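Local coordinates for protein putative oxidoreductase (Thermus thermophilus, PDB 2ISM) that is a putative oxidoreductase of a beta-propeller family that binds a calcium ion, its precise role not being established, at residues Glu159-Leu164 with Tyr243-Val248; Asp125-Arg130 with Ala165-Lys170; Glu233-Val238 with Arg258-Phe263; Val150-Val155 with Lys170-Thr175. All coordinates share one frame; numbering follows the deposited sequence.

How the interactions relate
The strands form six four-stranded antiparallel sheets, the blades of a six-bladed beta-propeller, and the four contacts span three consecutive blades. Interaction 4 pairs strands 148-151 and 170-174 within one blade; interaction 2, about 8 Å away between centres and sharing K170, joins the end of strand 117-127 in the preceding blade to the loop leading into 170-174. Interaction 1 links that same loop to one of the following blade, whose strands 232-237 and 262-264 meet in interaction 3. Interactions 1 and 3, centres about 14 Å apart, supply Y243 and E233 to one calcium ion. Along the chain interactions 2 and 4 alternate and close before interaction 3 opens; interactions 1 and 2 join blades, 3 and 4 build them.

Interaction 1: Glu159-Leu164 with Tyr243-Val248; sequences ELAQDL and YGWPRV. With CA (calcium ion), chain E.
Q162 reaches across to the turn around P246 with both parts of its side chain. Q162 CG sits over the centre of the R247 guanidinium, 3.6 Å above the plane, and also lies 3.9 Å from P246 CD. A bend at chi2 (-62°) swings CD toward W245, and Q162 NE2 then donates to W245 O at 2.7 Å. The bond is almost straight (177° at the hydrogen); the carbonyl oxygen lies in the amide plane of Q162, whereas NE2 stands above the carbonyl plane. The other amide atom, OE1, accepts from N242 ND2, so both ends of the group are fixed.

R247 turns its guanidinium edge to E159. R247 NH1 donates to E159 OE1 at 2.9 Å, on the syn lone pair, in a salt bridge whose two planes are only 10° apart; the second approach, R247 NH1 to E159 OE2 at 3.1 Å, is weak. The guanidinium is thus held by a charge at its edge and by aliphatic carbon on one face. Beneath this exposed layer, A161 CB meets the edge of the W245 indole at CD1 (3.9 Å). The peptide before P246 is cis, and P246 CB lies over the centre of that indole.

The contact joins the loop between strands 148-151 and 170-174 to the loop between strands 232-237 and 262-264 of the next blade. From the latter, Y243 O binds calcium, while W245 NE1 reaches back to E154, just beyond strand 148-151.

Interaction 2: Asp125-Arg130 with Ala165-Lys170; sequences DGIPAR and ASLGGK
P128 and L167 carry the apolar part of this contact. P128 CD lies 3.9 Å from L167 CB and 3.7 Å from the backbone N of G168. L167 also sends CD1 to the strand end, where L167 CD1 rests 4.1 Å from I127 CG1, the two side chains crossing at about a right angle, and 3.9 Å from G126 O.

The polar bonds run within the segments. S166 OG, anti to its own backbone N (chi1 173°), accepts from G168 N at 3.1 Å, an ST turn that includes the G168 N against which P128 CD packs; S166 OG itself lies 4.0 Å from P128 CG. Further along, K170 folds back so that K170 NZ donates to S166 O at 2.8 Å and to G168 O at 2.9 Å, with D163 O as a further acceptor. On the other segment, D125 OD1 accepts from G126 N and forms a salt bridge with R104.

The end of strand 117-127 and P128 after it therefore meet a loop of the next blade by van der Waals packing; between segments 125-130 and 165-170 there are no direct polar bonds. The chemistry implies a loop that carries its own hydrogen-bonded scaffold, with a lysine ammonium gathering carbonyl oxygens, and meets its neighbour mainly through the L167 side chain and the backbone beside it.

Interaction 3: Glu233-Val238 with Arg258-Phe263; sequences EVNLIV and RDPLYF. With CA (calcium ion), chain E.
The R258 guanidinium is covered on one face by V238, whose CG2 lies 3.4 Å above the plane and offset toward the rim; the two side chains cross at about a right angle. At its edge, in the plane, a water accepts from NE and donates to L236 O. A second water joins L236 N to D259 O, so at this end waters link the L236 backbone to R258 NE and to D259 O.

Toward E233 the segments close into antiparallel strands, the third and fourth of a propeller blade. V234 and Y262 form a hydrogen-bonded pair, V234 N donating to Y262 O at 2.9 Å. In return V234 O accepts twice, from Y262 N at 3.3 Å and L261 N at 2.7 Å, both in the carbonyl plane: L261 and Y262 facing one residue make a classic beta bulge. Beside it V234 CG1 and L261 CD2 lie 4.2 Å apart, their side chains pointing the same way.

On the face bearing E233 and F263, E233 CB packs against P260 CB (3.5 Å) and F263 CB. With CG between the backbone N and the carbonyl carbon (chi1 40°) and an extended chain beyond, the side chain crosses P260 at about a right angle and its carboxylate binds calcium through both oxygens, E233 OE1 at 2.9 Å and E233 OE2 at 2.7 Å. Four waters and Y243 O bring the coordinating atoms to seven; one of these waters also donates to R258 O.

Interaction 4: Val150-Val155 with Lys170-Thr175; sequences VTTGEV and KILRLT
Two neighbouring strands of one propeller blade, 148-151 and 170-174, run antiparallel here as its second and third strands. V150 and L172 are a hydrogen-bonded pair: V150 N donates to L172 O at 2.9 Å and L172 N to V150 O at 2.7 Å. T151 and I171 follow as a non-hydrogen-bonded pair, and I171 CA makes a CA-H...O contact with V150 O at 3.2 Å. Past the end of strand 148-151, T152 N still donates to K170 O at 2.9 Å.

At K170 N the side chain of T152 steps in. T152 OG1 stands between the backbone N and the carbonyl carbon (chi1 70°) and accepts from K170 N at 3.0 Å, while the hydroxyl also bonds to L167 O. One threonine thus ties K170 N and the loop residue L167. The same torsion leaves CG2 anti to the carbonyl carbon, and T152 CG2 meets L172 CD1 at 4.0 Å, the two side chains crossing at about a right angle. V150 and L172 lie on one face of the sheet, with V150 CB 4.1 Å from L172 CB. V150 CG2 also approaches L174 CD1. T151, on the other face, bonds through OG1 to P204 O and R139 N.

Every touching residue is buried. The face bearing V150 and L172 packs on the preceding blade, with L172 and L174 against L124 of strand 117-127 and V150 and T152 against Y95 of strand 92-98; along the far edge of 170-174, I171 is bonded through its backbone to Y197 of strand 196-199.

Interaction 1: Glu159-Leu164 with Tyr243-Val248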
# COMPACT_ATOMS: atom_id res chain seq x y z
N GLU B 159 -5.19 -8.53 -39.05
CA GLU B 159 -3.87 -8.50 -39.69
C GLU B 159 -3.08 -7.21 -39.44
O GLU B 159 -1.86 -7.19 -39.62
CB GLU B 159 -4.01 -8.72 -41.19
CG GLU B 159 -4.24 -10.17 -41.58
CD GLU B 159 -3.20 -11.11 -40.99
OE1 GLU B 159 -1.99 -10.85 -41.18
OE2 GLU B 159 -3.59 -12.10 -40.34
N LEU B 160 -3.76 -6.15 -39.04
CA LEU B 160 -3.05 -4.89 -38.78
C LEU B 160 -2.03 -5.05 -37.67
O LEU B 160 -0.95 -4.45 -37.72
CB LEU B 160 -4.04 -3.79 -38.40
CG LEU B 160 -5.07 -3.37 -39.46
CD1 LEU B 160 -5.90 -2.20 -38.94
CD2 LEU B 160 -4.36 -2.97 -40.74
N ALA B 161 -2.36 -5.86 -36.66
CA ALA B 161 -1.48 -6.07 -35.51
C ALA B 161 -0.07 -6.54 -35.86
O ALA B 161 0.89 -6.20 -35.17
CB ALA B 161 -2.11 -7.05 -34.54
N GLN B 162 0.04 -7.33 -36.93
CA GLN B 162 1.33 -7.87 -37.36
C GLN B 162 2.02 -6.99 -38.41
O GLN B 162 3.17 -7.23 -38.77
CB GLN B 162 1.14 -9.28 -37.94
CG GLN B 162 0.74 -10.33 -36.93
CD GLN B 162 1.80 -10.54 -35.86
OE1 GLN B 162 2.99 -10.64 -36.17
NE2 GLN B 162 1.38 -10.61 -34.61
N ASP B 163 1.30 -5.98 -38.88
CA ASP B 163 1.81 -5.07 -39.90
C ASP B 163 2.58 -3.90 -39.29
O ASP B 163 1.98 -3.00 -38.71
CB ASP B 163 0.63 -4.56 -40.73
CG ASP B 163 1.05 -3.73 -41.93
OD1 ASP B 163 2.27 -3.51 -42.13
OD2 ASP B 163 0.15 -3.30 -42.68
N LEU B 164 3.90 -3.91 -39.42
CA LEU B 164 4.71 -2.82 -38.87
C LEU B 164 4.38 -1.47 -39.50
O LEU B 164 4.72 -0.42 -38.94
CB LEU B 164 6.20 -3.11 -39.04
CG LEU B 164 6.79 -4.17 -38.11
CD1 LEU B 164 8.26 -4.36 -38.42
CD2 LEU B 164 6.61 -3.74 -36.66
N TYR B 243 3.50 -9.70 -29.62
CA TYR B 243 2.68 -10.49 -28.74
C TYR B 243 1.68 -11.46 -29.34
O TYR B 243 0.68 -11.79 -28.73
CB TYR B 243 2.05 -9.56 -27.69
CG TYR B 243 3.15 -9.03 -26.79
CD1 TYR B 243 3.49 -9.69 -25.61
CD2 TYR B 243 3.97 -7.98 -27.21
CE1 TYR B 243 4.63 -9.33 -24.88
CE2 TYR B 243 5.11 -7.62 -26.50
CZ TYR B 243 5.44 -8.30 -25.34
OH TYR B 243 6.60 -7.98 -24.67
N GLY B 244 1.98 -11.93 -30.55
CA GLY B 244 1.16 -12.95 -31.18
C GLY B 244 -0.16 -12.76 -31.89
O GLY B 244 -0.46 -13.53 -32.79
N TRP B 245 -0.97 -11.78 -31.50
CA TRP B 245 -2.26 -11.60 -32.18
C TRP B 245 -2.06 -11.22 -33.65
O TRP B 245 -1.26 -10.34 -33.96
CB TRP B 245 -3.09 -10.53 -31.47
CG TRP B 245 -4.44 -10.31 -32.11
CD1 TRP B 245 -4.84 -9.25 -32.88
CD2 TRP B 245 -5.57 -11.20 -32.04
NE1 TRP B 245 -6.14 -9.43 -33.30
CE2 TRP B 245 -6.61 -10.62 -32.80
CE3 TRP B 245 -5.80 -12.44 -31.42
CZ2 TRP B 245 -7.87 -11.23 -32.95
CZ3 TRP B 245 -7.05 -13.05 -31.57
CH2 TRP B 245 -8.06 -12.44 -32.33
N PRO B 246 -2.78 -11.88 -34.58
CA PRO B 246 -3.78 -12.94 -34.38
C PRO B 246 -3.21 -14.34 -34.63
O PRO B 246 -3.95 -15.32 -34.68
CB PRO B 246 -4.84 -12.59 -35.40
CG PRO B 246 -4.00 -12.18 -36.57
CD PRO B 246 -2.89 -11.33 -35.94
N ARG B 247 -1.89 -14.43 -34.80
CA ARG B 247 -1.22 -15.70 -35.05
C ARG B 247 -1.34 -16.63 -33.85
O ARG B 247 -1.52 -17.84 -34.01
CB ARG B 247 0.26 -15.47 -35.34
CG ARG B 247 0.57 -14.36 -36.33
CD ARG B 247 0.45 -14.83 -37.77
NE ARG B 247 1.13 -13.91 -38.69
CZ ARG B 247 0.52 -12.96 -39.40
NH1 ARG B 247 -0.79 -12.80 -39.33
NH2 ARG B 247 1.24 -12.17 -40.19
N VAL B 248 -1.25 -16.06 -32.66
CA VAL B 248 -1.32 -16.83 -31.42
C VAL B 248 -2.37 -16.31 -30.45
O VAL B 248 -2.57 -15.10 -30.33
CB VAL B 248 0.03 -16.79 -30.68
CG1 VAL B 248 0.11 -17.93 -29.67
CG2 VAL B 248 1.18 -16.85 -31.67
CA CA E . -1.05 -12.41 -27.07
O HOH W 1 -2.98 -12.97 -29.01
O HOH W 2 -0.39 -15.04 -27.36
O HOH W 3 1.09 -12.46 -25.31
O HOH W 4 -1.46 -9.91 -27.92

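Interaction 2: Asp125-Arg130 with Ala165-Lys170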
# COMPACT_ATOMS: atom_id res chain seq x y z
N ASP B 125 -1.71 11.72 -35.34
CA ASP B 125 -2.97 11.53 -36.05
C ASP B 125 -2.92 10.28 -36.94
O ASP B 125 -1.84 9.80 -37.28
CB ASP B 125 -3.26 12.77 -36.91
CG ASP B 125 -4.74 12.98 -37.17
OD1 ASP B 125 -5.55 12.14 -36.72
OD2 ASP B 125 -5.10 13.99 -37.81
N GLY B 126 -4.09 9.76 -37.31
CA GLY B 126 -4.12 8.62 -38.21
C GLY B 126 -4.14 7.22 -37.62
O GLY B 126 -3.91 6.25 -38.35
N ILE B 127 -4.38 7.09 -36.33
CA ILE B 127 -4.44 5.76 -35.74
C ILE B 127 -5.74 5.16 -36.27
O ILE B 127 -6.77 5.84 -36.34
CB ILE B 127 -4.50 5.83 -34.20
CG1 ILE B 127 -3.22 6.49 -33.67
CG2 ILE B 127 -4.65 4.42 -33.63
CD1 ILE B 127 -3.26 6.78 -32.18
N PRO B 128 -5.71 3.88 -36.67
CA PRO B 128 -6.92 3.23 -37.20
C PRO B 128 -8.19 3.35 -36.36
O PRO B 128 -8.16 3.31 -35.13
CB PRO B 128 -6.48 1.77 -37.36
CG PRO B 128 -5.03 1.90 -37.69
CD PRO B 128 -4.56 2.96 -36.72
N ALA B 129 -9.31 3.48 -37.06
CA ALA B 129 -10.64 3.55 -36.47
C ALA B 129 -11.58 3.12 -37.59
O ALA B 129 -11.28 3.33 -38.76
CB ALA B 129 -10.96 4.97 -36.02
N ARG B 130 -12.70 2.50 -37.24
CA ARG B 130 -13.67 2.07 -38.24
C ARG B 130 -15.06 2.49 -37.79
O ARG B 130 -15.28 2.76 -36.61
CB ARG B 130 -13.60 0.55 -38.45
CG ARG B 130 -12.36 0.09 -39.22
CD ARG B 130 -12.28 0.77 -40.59
NE ARG B 130 -11.07 0.42 -41.34
CZ ARG B 130 -10.66 1.08 -42.42
NH1 ARG B 130 -11.35 2.11 -42.88
NH2 ARG B 130 -9.56 0.70 -43.05
N ALA B 165 3.73 -1.50 -40.66
CA ALA B 165 3.36 -0.27 -41.36
C ALA B 165 2.06 0.33 -40.83
O ALA B 165 1.70 1.46 -41.19
CB ALA B 165 3.23 -0.55 -42.86
N SER B 166 1.36 -0.42 -39.98
CA SER B 166 0.10 0.05 -39.40
C SER B 166 0.26 0.46 -37.94
O SER B 166 0.96 -0.20 -37.18
CB SER B 166 -0.97 -1.04 -39.50
OG SER B 166 -2.14 -0.66 -38.81
N LEU B 167 -0.41 1.54 -37.55
CA LEU B 167 -0.35 2.01 -36.17
C LEU B 167 -1.34 1.23 -35.29
O LEU B 167 -1.41 1.46 -34.08
CB LEU B 167 -0.70 3.51 -36.09
CG LEU B 167 0.24 4.54 -36.73
CD1 LEU B 167 -0.39 5.92 -36.61
CD2 LEU B 167 1.59 4.49 -36.03
N GLY B 168 -2.10 0.32 -35.89
CA GLY B 168 -3.08 -0.46 -35.15
C GLY B 168 -2.60 -1.78 -34.56
O GLY B 168 -1.76 -2.46 -35.14
N GLY B 169 -3.15 -2.14 -33.40
CA GLY B 169 -2.77 -3.37 -32.73
C GLY B 169 -1.35 -3.24 -32.22
O GLY B 169 -0.58 -4.20 -32.26
N LYS B 170 -1.03 -2.06 -31.71
CA LYS B 170 0.31 -1.75 -31.23
C LYS B 170 0.33 -1.02 -29.90
O LYS B 170 -0.70 -0.66 -29.35
CB LYS B 170 1.02 -0.82 -32.22
CG LYS B 170 1.01 -1.23 -33.69
CD LYS B 170 1.93 -2.41 -33.96
CE LYS B 170 2.16 -2.59 -35.45
NZ LYS B 170 0.89 -2.86 -36.19

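Interaction 3: Glu233-Val238 with Arg258-Phe263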
# COMPACT_ATOMS: atom_id res chain seq x y z
N GLU B 233 -5.53 -11.28 -21.48
CA GLU B 233 -4.21 -11.43 -20.89
C GLU B 233 -3.54 -10.20 -20.31
O GLU B 233 -4.00 -9.08 -20.45
CB GLU B 233 -3.30 -12.02 -21.96
CG GLU B 233 -3.58 -11.40 -23.32
CD GLU B 233 -2.64 -11.85 -24.41
OE1 GLU B 233 -2.69 -13.04 -24.80
OE2 GLU B 233 -1.86 -11.01 -24.88
N VAL B 234 -2.42 -10.47 -19.64
CA VAL B 234 -1.57 -9.45 -19.06
C VAL B 234 -0.22 -9.81 -19.66
O VAL B 234 0.23 -10.96 -19.55
CB VAL B 234 -1.47 -9.54 -17.53
CG1 VAL B 234 -0.44 -8.52 -17.04
CG2 VAL B 234 -2.82 -9.27 -16.90
N ASN B 235 0.42 -8.84 -20.31
CA ASN B 235 1.70 -9.05 -20.95
C ASN B 235 2.82 -8.21 -20.34
O ASN B 235 2.58 -7.12 -19.82
CB ASN B 235 1.61 -8.72 -22.45
CG ASN B 235 0.66 -9.62 -23.20
OD1 ASN B 235 -0.38 -9.18 -23.71
ND2 ASN B 235 1.00 -10.90 -23.28
N LEU B 236 4.04 -8.74 -20.41
CA LEU B 236 5.22 -8.03 -19.94
C LEU B 236 5.78 -7.52 -21.26
O LEU B 236 6.28 -8.30 -22.08
CB LEU B 236 6.20 -9.00 -19.27
CG LEU B 236 7.56 -8.45 -18.82
CD1 LEU B 236 7.36 -7.20 -17.98
CD2 LEU B 236 8.31 -9.51 -18.02
N ILE B 237 5.67 -6.21 -21.48
CA ILE B 237 6.11 -5.59 -22.73
C ILE B 237 7.59 -5.26 -22.82
O ILE B 237 8.13 -4.56 -21.97
CB ILE B 237 5.30 -4.28 -22.99
CG1 ILE B 237 3.80 -4.55 -22.87
CG2 ILE B 237 5.62 -3.74 -24.38
CD1 ILE B 237 3.25 -5.54 -23.87
N VAL B 238 8.24 -5.78 -23.86
CA VAL B 238 9.65 -5.51 -24.09
C VAL B 238 9.74 -4.80 -25.44
O VAL B 238 8.92 -5.04 -26.32
CB VAL B 238 10.50 -6.81 -24.14
CG1 VAL B 238 10.39 -7.56 -22.82
CG2 VAL B 238 10.06 -7.69 -25.30
N ARG B 258 5.77 -13.63 -28.04
CA ARG B 258 5.90 -13.69 -26.59
C ARG B 258 4.59 -14.05 -25.89
O ARG B 258 3.55 -13.44 -26.16
CB ARG B 258 6.43 -12.36 -26.07
CG ARG B 258 7.71 -11.91 -26.77
CD ARG B 258 8.25 -10.63 -26.17
NE ARG B 258 8.74 -10.82 -24.80
CZ ARG B 258 9.95 -11.27 -24.49
NH1 ARG B 258 10.82 -11.57 -25.45
NH2 ARG B 258 10.30 -11.40 -23.22
N ASP B 259 4.66 -15.03 -24.99
CA ASP B 259 3.48 -15.47 -24.25
C ASP B 259 3.11 -14.45 -23.19
O ASP B 259 3.95 -13.67 -22.73
CB ASP B 259 3.72 -16.81 -23.55
CG ASP B 259 3.97 -17.95 -24.51
OD1 ASP B 259 3.34 -17.98 -25.59
OD2 ASP B 259 4.78 -18.84 -24.17
N PRO B 260 1.84 -14.44 -22.78
CA PRO B 260 1.43 -13.49 -21.75
C PRO B 260 1.92 -13.92 -20.37
O PRO B 260 2.20 -15.10 -20.15
CB PRO B 260 -0.10 -13.51 -21.85
CG PRO B 260 -0.38 -14.91 -22.31
CD PRO B 260 0.67 -15.11 -23.37
N LEU B 261 2.05 -12.96 -19.47
CA LEU B 261 2.48 -13.22 -18.11
C LEU B 261 1.38 -14.05 -17.46
O LEU B 261 1.63 -14.92 -16.62
CB LEU B 261 2.64 -11.91 -17.35
CG LEU B 261 2.73 -12.00 -15.82
CD1 LEU B 261 4.01 -12.72 -15.42
CD2 LEU B 261 2.69 -10.61 -15.24
N TYR B 262 0.14 -13.77 -17.86
CA TYR B 262 -1.02 -14.48 -17.34
C TYR B 262 -2.17 -14.29 -18.31
O TYR B 262 -2.27 -13.27 -18.98
CB TYR B 262 -1.41 -13.92 -15.97
CG TYR B 262 -2.41 -14.77 -15.23
CD1 TYR B 262 -2.00 -15.91 -14.54
CD2 TYR B 262 -3.77 -14.46 -15.23
CE1 TYR B 262 -2.92 -16.72 -13.88
CE2 TYR B 262 -4.70 -15.26 -14.58
CZ TYR B 262 -4.27 -16.39 -13.91
OH TYR B 262 -5.18 -17.20 -13.26
N PHE B 263 -3.04 -15.29 -18.39
CA PHE B 263 -4.22 -15.20 -19.24
C PHE B 263 -5.35 -16.01 -18.63
O PHE B 263 -5.11 -17.00 -17.94
CB PHE B 263 -3.92 -15.66 -20.68
CG PHE B 263 -3.67 -17.14 -20.81
CD1 PHE B 263 -2.42 -17.68 -20.52
CD2 PHE B 263 -4.68 -17.99 -21.26
CE1 PHE B 263 -2.18 -19.05 -20.67
CE2 PHE B 263 -4.45 -19.35 -21.42
CZ PHE B 263 -3.19 -19.88 -21.12
CA CA E . -1.05 -12.41 -27.07
O HOH W 5 7.38 -10.69 -22.32
O HOH W 6 4.38 -11.33 -21.22
O HOH W 3 1.09 -12.46 -25.31
O HOH W 2 -0.39 -15.04 -27.36
O HOH W 4 -1.46 -9.91 -27.92
O HOH W 1 -2.98 -12.97 -29.01

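Interaction 4: Val150-Val155 with Lys170-Thr175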
# COMPACT_ATOMS: atom_id res chain seq x y z
N VAL B 150 1.26 4.72 -25.93
CA VAL B 150 -0.10 4.70 -26.45
C VAL B 150 -0.53 3.31 -26.91
O VAL B 150 0.18 2.69 -27.70
CB VAL B 150 -0.20 5.64 -27.68
CG1 VAL B 150 -1.65 5.76 -28.14
CG2 VAL B 150 0.40 7.00 -27.35
N THR B 151 -1.67 2.82 -26.44
CA THR B 151 -2.14 1.51 -26.88
C THR B 151 -3.17 1.73 -27.98
O THR B 151 -3.93 2.70 -27.95
CB THR B 151 -2.79 0.68 -25.73
OG1 THR B 151 -4.05 1.26 -25.36
CG2 THR B 151 -1.88 0.65 -24.51
N THR B 152 -3.18 0.85 -28.98
CA THR B 152 -4.13 0.96 -30.08
C THR B 152 -4.71 -0.41 -30.42
O THR B 152 -4.05 -1.44 -30.22
CB THR B 152 -3.46 1.52 -31.36
OG1 THR B 152 -2.56 0.54 -31.90
CG2 THR B 152 -2.69 2.79 -31.05
N GLY B 153 -5.93 -0.42 -30.94
CA GLY B 153 -6.57 -1.67 -31.31
C GLY B 153 -6.43 -1.89 -32.80
O GLY B 153 -6.04 -0.96 -33.52
N GLU B 154 -6.72 -3.10 -33.28
CA GLU B 154 -6.62 -3.37 -34.71
C GLU B 154 -7.96 -3.24 -35.43
O GLU B 154 -8.16 -3.80 -36.50
CB GLU B 154 -5.98 -4.75 -34.97
CG GLU B 154 -6.30 -5.84 -33.96
CD GLU B 154 -7.74 -6.31 -33.99
OE1 GLU B 154 -7.97 -7.51 -34.22
OE2 GLU B 154 -8.65 -5.47 -33.77
N VAL B 155 -8.86 -2.46 -34.83
CA VAL B 155 -10.19 -2.18 -35.37
C VAL B 155 -10.91 -3.34 -36.05
O VAL B 155 -11.60 -3.15 -37.05
CB VAL B 155 -10.13 -0.98 -36.34
CG1 VAL B 155 -9.54 0.23 -35.62
CG2 VAL B 155 -9.30 -1.32 -37.58
N LYS B 170 -1.03 -2.06 -31.71
CA LYS B 170 0.31 -1.75 -31.23
C LYS B 170 0.33 -1.02 -29.90
O LYS B 170 -0.70 -0.66 -29.35
CB LYS B 170 1.02 -0.82 -32.22
CG LYS B 170 1.01 -1.23 -33.69
CD LYS B 170 1.93 -2.41 -33.96
CE LYS B 170 2.16 -2.59 -35.45
NZ LYS B 170 0.89 -2.86 -36.19
N ILE B 171 1.55 -0.84 -29.41
CA ILE B 171 1.80 -0.02 -28.24
C ILE B 171 2.85 0.90 -28.85
O ILE B 171 3.87 0.43 -29.37
CB ILE B 171 2.40 -0.78 -27.04
CG1 ILE B 171 1.31 -1.62 -26.36
CG2 ILE B 171 2.95 0.22 -26.02
CD1 ILE B 171 1.78 -2.34 -25.10
N LEU B 172 2.57 2.19 -28.84
CA LEU B 172 3.48 3.17 -29.43
C LEU B 172 4.21 3.91 -28.33
O LEU B 172 3.73 4.00 -27.20
CB LEU B 172 2.68 4.17 -30.28
CG LEU B 172 1.60 3.57 -31.19
CD1 LEU B 172 0.78 4.70 -31.82
CD2 LEU B 172 2.24 2.71 -32.26
N ARG B 173 5.38 4.46 -28.67
CA ARG B 173 6.15 5.24 -27.71
C ARG B 173 6.66 6.50 -28.40
O ARG B 173 7.37 6.43 -29.41
CB ARG B 173 7.33 4.45 -27.15
CG ARG B 173 7.98 5.16 -25.97
CD ARG B 173 9.16 4.40 -25.41
NE ARG B 173 10.25 4.34 -26.36
CZ ARG B 173 11.53 4.29 -26.02
NH1 ARG B 173 11.87 4.29 -24.74
NH2 ARG B 173 12.47 4.24 -26.95
N LEU B 174 6.28 7.64 -27.86
CA LEU B 174 6.64 8.93 -28.44
C LEU B 174 7.26 9.86 -27.41
O LEU B 174 7.22 9.60 -26.22
CB LEU B 174 5.37 9.60 -28.97
CG LEU B 174 4.29 8.75 -29.66
CD1 LEU B 174 3.03 9.60 -29.82
CD2 LEU B 174 4.79 8.25 -31.00
N THR B 175 7.84 10.96 -27.89
CA THR B 175 8.39 11.95 -26.98
C THR B 175 7.13 12.76 -26.67
O THR B 175 6.12 12.63 -27.37
CB THR B 175 9.40 12.88 -27.67
OG1 THR B 175 8.72 13.64 -28.69
CG2 THR B 175 10.53 12.08 -28.30